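Local coordinates for protein nitrilotriacetate monooxygenase component B (Bacillus cereus ATCC 14579, PDB 3BPK) that probably binds FMN and acts as the flavin reductase-like component B of a nitrilotriacetate monooxygenase, at residues 111-124 and 128-140. Sequence-based numbering, arbitrary orientation.
Sequences IELAKLTPIESEVI and GVKEANIRMECVL
The carboxylate of Glu137, on strand 134-146 of the antiparallel split barrel of the flavin reductase-like fold, grips three successive backbone N-H groups of the loop that crosses over it. Glu137 OE1 takes Val123 N at 2.8 Å through its syn lone pair and Ile124 N, at 3.2 Å, nearly along the C-O bond; OE2 receives Glu122 N almost straight (172°) and also bonds His166 NE2. An extended chain beyond CG carries this carboxylate to the loop, while the Ile124 side chain runs past it in the opposite direction, CD1 3.8 Å from Glu137 CB. The loop links the two strands of a small hairpin, 118-119 and 128-129, joined by reciprocal backbone bonds between Ile119 and Gly128; the Lys130 N to Thr117 O hydrogen bond (2.8 Å) continues the ladder. Arg135 packs against the hairpin: Ile119 CG2 sits 3.6 Å over the centre of the Arg135 guanidinium, and a water joins Arg135 NE to Ile119 O and Ser121 OG, the latter also bonded to Val126 O. Val129 CG1 packs on Ile111 beside Phe32. At the far end Glu131 folds back at chi2 (76°), with Leu116 CD2 against its CG, and its carboxylate holds Thr117 by backbone and side chain: OE1 accepts Thr117 N at 2.9 Å and OE2 accepts Thr117 OG1 at 2.7 Å, both on the syn side.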
loop_
_atom_site.group_PDB
_atom_site.type_symbol
_atom_site.label_atom_id
_atom_site.label_comp_id
_atom_site.label_asym_id
_atom_site.label_seq_id
_atom_site.Cartn_x
_atom_site.Cartn_y
_atom_site.Cartn_z
ATOM N N ILE B 111 5.719 -6.205 22.280
ATOM C CA ILE B 111 5.664 -4.861 22.811
ATOM C C ILE B 111 6.526 -4.757 24.073
ATOM O O ILE B 111 7.368 -3.862 24.179
ATOM C CB ILE B 111 4.198 -4.457 23.099
ATOM C CG1 ILE B 111 3.391 -4.461 21.789
ATOM C CG2 ILE B 111 4.118 -3.114 23.821
ATOM C CD1 ILE B 111 4.074 -3.725 20.598
ATOM N N GLU B 112 6.312 -5.691 25.008
ATOM C CA GLU B 112 7.112 -5.676 26.241
ATOM C C GLU B 112 8.596 -5.998 25.972
ATOM O O GLU B 112 9.513 -5.349 26.561
ATOM C CB GLU B 112 6.480 -6.599 27.303
ATOM C CG GLU B 112 5.065 -6.187 27.744
ATOM C CD GLU B 112 4.968 -4.865 28.509
ATOM O OE1 GLU B 112 6.011 -4.224 28.807
ATOM O OE2 GLU B 112 3.822 -4.440 28.766
ATOM N N LEU B 113 8.871 -6.951 25.074
ATOM C CA LEU B 113 10.251 -7.240 24.680
ATOM C C LEU B 113 10.979 -5.995 24.161
ATOM O O LEU B 113 12.149 -5.758 24.502
ATOM C CB LEU B 113 10.280 -8.335 23.613
ATOM C CG LEU B 113 11.651 -8.731 23.029
ATOM C CD1 LEU B 113 12.258 -9.902 23.811
ATOM C CD2 LEU B 113 11.539 -9.085 21.522
ATOM N N ALA B 114 10.282 -5.208 23.329
ATOM C CA ALA B 114 10.886 -4.028 22.696
ATOM C C ALA B 114 10.884 -2.767 23.585
ATOM O O ALA B 114 11.303 -1.681 23.151
ATOM C CB ALA B 114 10.193 -3.765 21.343
ATOM N N LYS B 115 10.423 -2.919 24.831
ATOM C CA LYS B 115 10.439 -1.815 25.814
ATOM C C LYS B 115 9.474 -0.706 25.373
ATOM O O LYS B 115 9.671 0.478 25.704
ATOM C CB LYS B 115 11.875 -1.283 26.061
ATOM C CG LYS B 115 12.812 -2.391 26.544
ATOM C CD LYS B 115 14.129 -1.837 27.018
ATOM C CE LYS B 115 15.065 -2.958 27.410
ATOM N NZ LYS B 115 16.011 -3.131 26.308
ATOM N N LEU B 116 8.414 -1.100 24.660
ATOM C CA LEU B 116 7.375 -0.148 24.254
ATOM C C LEU B 116 6.284 -0.128 25.315
ATOM O O LEU B 116 6.247 -1.001 26.203
ATOM C CB LEU B 116 6.815 -0.565 22.887
ATOM C CG LEU B 116 7.775 -0.352 21.708
ATOM C CD1 LEU B 116 7.201 -1.054 20.470
ATOM C CD2 LEU B 116 8.067 1.138 21.381
ATOM N N THR B 117 5.407 0.867 25.246
ATOM C CA THR B 117 4.501 1.157 26.370
ATOM C C THR B 117 3.041 1.089 25.955
ATOM O O THR B 117 2.587 1.932 25.159
ATOM C CB THR B 117 4.780 2.603 26.847
ATOM O OG1 THR B 117 6.181 2.769 27.079
ATOM C CG2 THR B 117 3.988 2.962 28.101
ATOM N N PRO B 118 2.299 0.102 26.483
ATOM C CA PRO B 118 0.874 0.010 26.111
ATOM C C PRO B 118 0.103 1.271 26.508
ATOM O O PRO B 118 0.359 1.877 27.550
ATOM C CB PRO B 118 0.358 -1.200 26.914
ATOM C CG PRO B 118 1.576 -1.974 27.236
ATOM C CD PRO B 118 2.696 -0.984 27.402
ATOM N N ILE B 119 -0.855 1.649 25.676
ATOM C CA ILE B 119 -1.780 2.727 25.994
ATOM C C ILE B 119 -3.183 2.280 25.591
ATOM O O ILE B 119 -3.426 1.852 24.459
ATOM C CB ILE B 119 -1.343 4.053 25.311
ATOM C CG1 ILE B 119 -2.217 5.225 25.732
ATOM C CG2 ILE B 119 -1.320 3.939 23.762
ATOM C CD1 ILE B 119 -1.546 6.582 25.517
ATOM N N GLU B 120 -4.105 2.341 26.538
ATOM C CA GLU B 120 -5.446 1.827 26.298
ATOM C C GLU B 120 -6.169 2.643 25.225
ATOM O O GLU B 120 -5.980 3.864 25.108
ATOM C CB GLU B 120 -6.262 1.757 27.601
ATOM C CG GLU B 120 -6.210 0.380 28.267
ATOM C CD GLU B 120 -6.815 0.366 29.674
ATOM O OE1 GLU B 120 -7.493 1.356 30.043
ATOM O OE2 GLU B 120 -6.602 -0.633 30.406
ATOM N N SER B 121 -6.967 1.946 24.415
ATOM C CA SER B 121 -7.766 2.564 23.357
ATOM C C SER B 121 -9.111 3.048 23.917
ATOM O O SER B 121 -9.568 2.546 24.972
ATOM C CB SER B 121 -8.023 1.539 22.240
ATOM O OG SER B 121 -6.821 1.339 21.512
ATOM N N GLU B 122 -9.725 4.011 23.220
ATOM C CA GLU B 122 -10.967 4.664 23.666
ATOM C C GLU B 122 -12.225 3.904 23.220
ATOM O O GLU B 122 -13.198 3.781 24.005
ATOM C CB GLU B 122 -11.028 6.094 23.099
ATOM C CG GLU B 122 -9.966 7.024 23.675
ATOM C CD GLU B 122 -9.936 8.401 22.997
ATOM O OE1 GLU B 122 -10.866 8.710 22.238
ATOM O OE2 GLU B 122 -9.011 9.167 23.253
ATOM N N VAL B 123 -12.205 3.372 21.988
ATOM C CA VAL B 123 -13.384 2.744 21.382
ATOM C C VAL B 123 -13.227 1.234 21.412
ATOM O O VAL B 123 -14.137 0.508 21.804
ATOM C CB VAL B 123 -13.618 3.228 19.901
ATOM C CG1 VAL B 123 -14.798 2.520 19.278
ATOM C CG2 VAL B 123 -13.776 4.736 19.830
ATOM N N ILE B 124 -12.052 0.754 21.025
ATOM C CA ILE B 124 -11.812 -0.690 20.984
ATOM C C ILE B 124 -11.087 -1.124 22.247
ATOM O O ILE B 124 -10.660 -0.271 23.037
ATOM C CB ILE B 124 -10.994 -1.083 19.707
ATOM C CG1 ILE B 124 -9.606 -0.413 19.683
ATOM C CG2 ILE B 124 -11.785 -0.726 18.440
ATOM C CD1 ILE B 124 -8.745 -0.909 18.507
ATOM N N GLY B 128 -2.825 0.273 22.070
ATOM C CA GLY B 128 -1.718 0.616 21.183
ATOM C C GLY B 128 -0.459 0.836 21.999
ATOM O O GLY B 128 -0.352 0.382 23.163
ATOM N N VAL B 129 0.500 1.524 21.385
ATOM C CA VAL B 129 1.717 1.929 22.079
ATOM C C VAL B 129 1.832 3.453 22.141
ATOM O O VAL B 129 1.534 4.154 21.174
ATOM C CB VAL B 129 2.991 1.289 21.481
ATOM C CG1 VAL B 129 2.911 -0.247 21.574
ATOM C CG2 VAL B 129 3.273 1.741 20.027
ATOM N N LYS B 130 2.310 3.948 23.286
ATOM C CA LYS B 130 2.447 5.368 23.515
ATOM C C LYS B 130 3.501 6.036 22.626
ATOM O O LYS B 130 3.365 7.214 22.292
ATOM C CB LYS B 130 2.804 5.578 25.010
ATOM C CG LYS B 130 2.867 7.011 25.427
ATOM C CD LYS B 130 3.234 7.063 26.927
ATOM C CE LYS B 130 3.634 8.470 27.367
ATOM N NZ LYS B 130 2.380 9.240 27.409
ATOM N N GLU B 131 4.538 5.270 22.231
ATOM C CA GLU B 131 5.644 5.807 21.461
ATOM C C GLU B 131 5.246 6.339 20.068
ATOM O O GLU B 131 5.940 7.221 19.526
ATOM C CB GLU B 131 6.760 4.775 21.314
ATOM C CG GLU B 131 7.552 4.484 22.624
ATOM C CD GLU B 131 6.844 3.603 23.649
ATOM O OE1 GLU B 131 5.774 3.039 23.362
ATOM O OE2 GLU B 131 7.402 3.482 24.779
ATOM N N ALA B 132 4.146 5.833 19.484
ATOM C CA ALA B 132 3.710 6.354 18.181
ATOM C C ALA B 132 3.210 7.787 18.266
ATOM O O ALA B 132 2.559 8.166 19.262
ATOM C CB ALA B 132 2.598 5.471 17.615
ATOM N N ASN B 133 3.487 8.574 17.217
ATOM C CA ASN B 133 2.973 9.929 17.098
ATOM C C ASN B 133 1.593 9.965 16.400
ATOM O O ASN B 133 0.846 10.929 16.522
ATOM C CB ASN B 133 4.014 10.805 16.383
ATOM C CG ASN B 133 5.276 11.013 17.236
ATOM O OD1 ASN B 133 5.289 11.889 18.100
ATOM N ND2 ASN B 133 6.326 10.209 17.005
ATOM N N ILE B 134 1.276 8.920 15.624
ATOM C CA ILE B 134 -0.054 8.816 15.030
ATOM C C ILE B 134 -0.449 7.361 15.144
ATOM O O ILE B 134 0.331 6.445 14.796
ATOM C CB ILE B 134 -0.090 9.226 13.521
ATOM C CG1 ILE B 134 0.382 10.679 13.312
ATOM C CG2 ILE B 134 -1.548 9.004 12.928
ATOM C CD1 ILE B 134 0.507 11.086 11.834
ATOM N N ARG B 135 -1.631 7.133 15.690
ATOM C CA ARG B 135 -2.191 5.786 15.672
ATOM C C ARG B 135 -3.680 5.793 15.447
ATOM O O ARG B 135 -4.379 6.795 15.703
ATOM C CB ARG B 135 -1.800 5.025 16.916
ATOM C CG ARG B 135 -2.549 5.421 18.176
ATOM C CD ARG B 135 -2.060 4.593 19.387
ATOM N NE ARG B 135 -3.009 4.768 20.477
ATOM C CZ ARG B 135 -3.084 5.850 21.265
ATOM N NH1 ARG B 135 -2.212 6.848 21.172
ATOM N NH2 ARG B 135 -4.052 5.908 22.159
HETATM N N MSE B 136 -4.170 4.666 14.949
HETATM C CA MSE B 136 -5.557 4.555 14.521
HETATM C C MSE B 136 -6.164 3.310 15.108
HETATM O O MSE B 136 -5.678 2.204 14.866
HETATM C CB MSE B 136 -5.587 4.427 12.990
HETATM C CG MSE B 136 -5.163 5.755 12.290
HETATM SE SE MSE B 136 -4.787 5.499 10.399
HETATM C CE MSE B 136 -3.009 4.771 10.667
ATOM N N GLU B 137 -7.232 3.491 15.879
ATOM C CA GLU B 137 -7.970 2.338 16.401
ATOM C C GLU B 137 -8.806 1.842 15.254
ATOM O O GLU B 137 -9.532 2.642 14.610
ATOM C CB GLU B 137 -8.895 2.744 17.546
ATOM C CG GLU B 137 -8.159 3.321 18.747
ATOM C CD GLU B 137 -9.097 3.744 19.877
ATOM O OE1 GLU B 137 -10.201 3.164 19.992
ATOM O OE2 GLU B 137 -8.677 4.625 20.661
ATOM N N CYS B 138 -8.684 0.534 14.985
ATOM C CA CYS B 138 -9.460 -0.057 13.884
ATOM C C CYS B 138 -10.392 -1.179 14.312
ATOM O O CYS B 138 -10.070 -1.971 15.229
ATOM C CB CYS B 138 -8.527 -0.629 12.835
ATOM S SG CYS B 138 -7.531 0.647 12.006
ATOM N N VAL B 139 -11.528 -1.253 13.615
ATOM C CA VAL B 139 -12.328 -2.481 13.663
ATOM C C VAL B 139 -12.128 -3.222 12.331
ATOM O O VAL B 139 -11.860 -2.618 11.268
ATOM C CB VAL B 139 -13.836 -2.231 13.940
ATOM C CG1 VAL B 139 -14.029 -1.560 15.310
ATOM C CG2 VAL B 139 -14.449 -1.375 12.820
ATOM N N LEU B 140 -12.250 -4.537 12.393
ATOM C CA LEU B 140 -12.004 -5.329 11.207
ATOM C C LEU B 140 -13.267 -5.331 10.353
ATOM O O LEU B 140 -14.330 -5.848 10.792
ATOM C CB LEU B 140 -11.648 -6.755 11.619
ATOM C CG LEU B 140 -11.333 -7.665 10.422
ATOM C CD1 LEU B 140 -10.050 -7.219 9.722
ATOM C CD2 LEU B 140 -11.262 -9.155 10.831
HETATM O O HOH W 1 10.546 2.955 24.167
HETATM O O HOH W 2 -4.709 2.916 21.892
#